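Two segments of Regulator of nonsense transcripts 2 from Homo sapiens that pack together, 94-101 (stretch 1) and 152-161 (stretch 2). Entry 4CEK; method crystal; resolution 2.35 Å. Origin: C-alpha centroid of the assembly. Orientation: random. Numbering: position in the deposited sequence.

Stretch 1 94-101: TKKLLDEQ
Stretch 2 152-161: KKLVRALFIV

How are the two backbones arranged? Both stretches are helical, 94-99 and 152-159, and each helix begins earlier in the chain. Their axes approach to 9.8 Å with 141° between N-to-C directions, so they run roughly antiparallel. The CA atoms of Thr-94 and Arg-156 lie 6.5 Å apart, those of Leu-98 and Lys-153 6.8 Å, and those of Lys-95 and Ile-160 7.0 Å. Regular i to i+4 bonds hold each helix, such as Leu-98 N to Thr-94 O (3.1 Å) and Ala-157 N to Lys-153 O (3.0 Å). Glu-100 (-67/88) and Ile-160 (-90/23) are the first residues to leave helical phi/psi.

Which side chains pack without bonding? Leu-98 (chi1 -94°, chi2 t) gives up the most surface, its CD1 lying 3.9 Å from CD1 of Ile-160 (chi1 p, chi2 t). Thr-94 (chi1 m) points toward the partner helix, placing CG2 3.6 Å from Arg-156 CB and 4.0 Å from Ile-160 CG2. Its OG1 sits 3.8 Å from CD2 of Phe-159 (chi1 t, chi2 83°), and that hydroxyl is hydrogen-bonded elsewhere in the structure.

How do long charged side chains join an apolar contact? Their carbon chains and their charged ends both make contacts, the ends without a hydrogen bond across the stretches. Lys-153 (chi1 -96°, chi2 t, chi3 126°, chi4 p) sets CG 3.6 Å from Leu-98 CD2, and its NZ comes 3.6 Å from Gln-101 C, though Gln-101 is poorly ordered. Arg-156 (m, t, t, chi4 -167°) reaches Leu-97 (m, t) with its guanidinium, NH1 lying 3.5 Å from Leu-97 CB; Leu-97 CD1 covers one guanidinium face.

Does polar bonding link the stretches? No hydrogen bond crosses between them. The 483 Å² buried, both sides summed, therefore rests on close van der Waals packing.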

# COMPACT_ATOMS: atom_id res chain seq x y z
N THR A 94 11.57 1.22 -12.34
CA THR A 94 11.49 2.44 -11.53
C THR A 94 12.85 2.85 -10.92
O THR A 94 13.19 4.04 -10.92
CB THR A 94 10.43 2.32 -10.42
OG1 THR A 94 9.18 2.01 -11.01
CG2 THR A 94 10.31 3.64 -9.62
N LYS A 95 13.62 1.88 -10.42
CA LYS A 95 14.91 2.15 -9.78
C LYS A 95 15.92 2.73 -10.78
O LYS A 95 16.72 3.61 -10.42
CB LYS A 95 15.50 0.88 -9.15
CG LYS A 95 16.78 1.13 -8.36
CD LYS A 95 17.28 -0.13 -7.66
CE LYS A 95 18.56 0.15 -6.88
NZ LYS A 95 19.13 -1.07 -6.23
N LYS A 96 15.89 2.24 -12.02
CA LYS A 96 16.78 2.74 -13.07
C LYS A 96 16.40 4.15 -13.52
O LYS A 96 17.28 4.94 -13.87
CB LYS A 96 16.84 1.75 -14.24
CG LYS A 96 17.95 0.72 -14.07
CD LYS A 96 17.53 -0.71 -14.34
CE LYS A 96 18.64 -1.69 -13.97
NZ LYS A 96 19.06 -1.58 -12.54
N LEU A 97 15.11 4.48 -13.51
CA LEU A 97 14.66 5.84 -13.82
C LEU A 97 15.20 6.82 -12.75
O LEU A 97 15.68 7.90 -13.09
CB LEU A 97 13.12 5.93 -13.95
CG LEU A 97 12.49 5.15 -15.12
CD1 LEU A 97 10.96 5.27 -15.19
CD2 LEU A 97 13.11 5.57 -16.44
N LEU A 98 15.14 6.43 -11.47
CA LEU A 98 15.69 7.22 -10.36
C LEU A 98 17.19 7.45 -10.52
O LEU A 98 17.66 8.57 -10.39
CB LEU A 98 15.45 6.55 -9.00
CG LEU A 98 14.24 6.90 -8.14
CD1 LEU A 98 14.39 6.24 -6.78
CD2 LEU A 98 14.06 8.39 -7.95
N ASP A 99 17.92 6.37 -10.80
CA ASP A 99 19.39 6.42 -10.90
C ASP A 99 19.92 7.33 -12.03
O ASP A 99 20.94 8.00 -11.86
CB ASP A 99 19.97 5.00 -11.03
CG ASP A 99 19.89 4.20 -9.72
OD1 ASP A 99 19.37 4.71 -8.70
OD2 ASP A 99 20.38 3.04 -9.71
N GLU A 100 19.24 7.34 -13.18
CA GLU A 100 19.51 8.31 -14.24
C GLU A 100 19.14 9.74 -13.81
O GLU A 100 18.03 10.20 -14.08
CB GLU A 100 18.73 7.97 -15.51
CG GLU A 100 19.20 6.71 -16.21
CD GLU A 100 18.49 6.51 -17.55
OE1 GLU A 100 17.32 6.92 -17.67
OE2 GLU A 100 19.12 5.94 -18.47
N GLN A 101 20.09 10.43 -13.17
CA GLN A 101 19.89 11.74 -12.51
C GLN A 101 19.49 11.54 -11.05
O GLN A 101 20.26 10.98 -10.26
CB GLN A 101 18.85 12.63 -13.22
CG GLN A 101 19.18 13.00 -14.67
CD GLN A 101 18.00 13.60 -15.41
OE1 GLN A 101 17.01 14.03 -14.81
NE2 GLN A 101 18.09 13.64 -16.74
N LYS A 152 8.00 13.51 -8.02
CA LYS A 152 8.14 12.31 -8.82
C LYS A 152 9.19 11.41 -8.22
O LYS A 152 9.08 10.19 -8.27
CB LYS A 152 8.55 12.64 -10.27
CG LYS A 152 7.41 12.85 -11.24
CD LYS A 152 7.95 12.94 -12.69
CE LYS A 152 8.56 14.31 -13.01
NZ LYS A 152 9.80 14.22 -13.84
N LYS A 153 10.26 12.00 -7.73
CA LYS A 153 11.29 11.23 -7.06
C LYS A 153 10.76 10.62 -5.76
O LYS A 153 11.09 9.50 -5.46
CB LYS A 153 12.53 12.08 -6.79
CG LYS A 153 13.61 11.95 -7.86
CD LYS A 153 14.65 13.08 -7.83
CE LYS A 153 16.09 12.56 -7.72
NZ LYS A 153 16.61 11.75 -8.87
N LEU A 154 9.94 11.35 -5.01
CA LEU A 154 9.37 10.82 -3.77
C LEU A 154 8.54 9.57 -4.10
O LEU A 154 8.83 8.49 -3.61
CB LEU A 154 8.48 11.83 -3.08
CG LEU A 154 7.77 11.33 -1.81
CD1 LEU A 154 8.74 10.62 -0.86
CD2 LEU A 154 6.95 12.41 -1.11
N VAL A 155 7.55 9.73 -4.97
CA VAL A 155 6.67 8.65 -5.41
C VAL A 155 7.48 7.41 -5.78
O VAL A 155 7.18 6.30 -5.34
CB VAL A 155 5.80 9.10 -6.60
CG1 VAL A 155 5.24 7.90 -7.33
CG2 VAL A 155 4.69 10.02 -6.15
N ARG A 156 8.56 7.60 -6.51
CA ARG A 156 9.34 6.48 -6.98
C ARG A 156 10.15 5.83 -5.86
O ARG A 156 10.34 4.61 -5.86
CB ARG A 156 10.26 6.92 -8.13
CG ARG A 156 9.49 7.29 -9.39
CD ARG A 156 10.42 7.87 -10.46
NE ARG A 156 9.68 8.63 -11.46
CZ ARG A 156 10.17 9.05 -12.63
NH1 ARG A 156 11.41 8.79 -12.99
NH2 ARG A 156 9.40 9.73 -13.45
N ALA A 157 10.61 6.62 -4.91
CA ALA A 157 11.31 6.06 -3.74
C ALA A 157 10.34 5.33 -2.83
O ALA A 157 10.69 4.30 -2.28
CB ALA A 157 12.06 7.13 -2.96
N LEU A 158 9.13 5.85 -2.66
CA LEU A 158 8.09 5.12 -1.92
C LEU A 158 7.77 3.77 -2.59
O LEU A 158 7.64 2.77 -1.91
CB LEU A 158 6.85 5.97 -1.79
CG LEU A 158 7.05 7.29 -1.06
CD1 LEU A 158 5.72 8.00 -0.87
CD2 LEU A 158 7.69 7.02 0.29
N PHE A 159 7.72 3.73 -3.93
CA PHE A 159 7.27 2.54 -4.65
C PHE A 159 8.31 1.41 -4.59
O PHE A 159 7.95 0.22 -4.60
CB PHE A 159 6.93 2.89 -6.10
CG PHE A 159 6.54 1.71 -6.95
CD1 PHE A 159 5.23 1.22 -6.92
CD2 PHE A 159 7.46 1.09 -7.78
CE1 PHE A 159 4.85 0.14 -7.71
CE2 PHE A 159 7.09 0.02 -8.57
CZ PHE A 159 5.77 -0.46 -8.55
N ILE A 160 9.59 1.76 -4.55
CA ILE A 160 10.63 0.72 -4.47
C ILE A 160 10.99 0.36 -3.04
O ILE A 160 12.07 -0.16 -2.84
CB ILE A 160 11.93 1.03 -5.28
CG1 ILE A 160 12.62 2.29 -4.77
CG2 ILE A 160 11.64 1.15 -6.77
CD1 ILE A 160 13.89 2.63 -5.53
N VAL A 161 10.12 0.60 -2.05
CA VAL A 161 10.30 -0.05 -0.73
C VAL A 161 10.77 -1.49 -0.92
O VAL A 161 10.17 -2.23 -1.69
CB VAL A 161 9.01 -0.18 0.13
CG1 VAL A 161 9.04 0.75 1.31
CG2 VAL A 161 7.74 -0.01 -0.68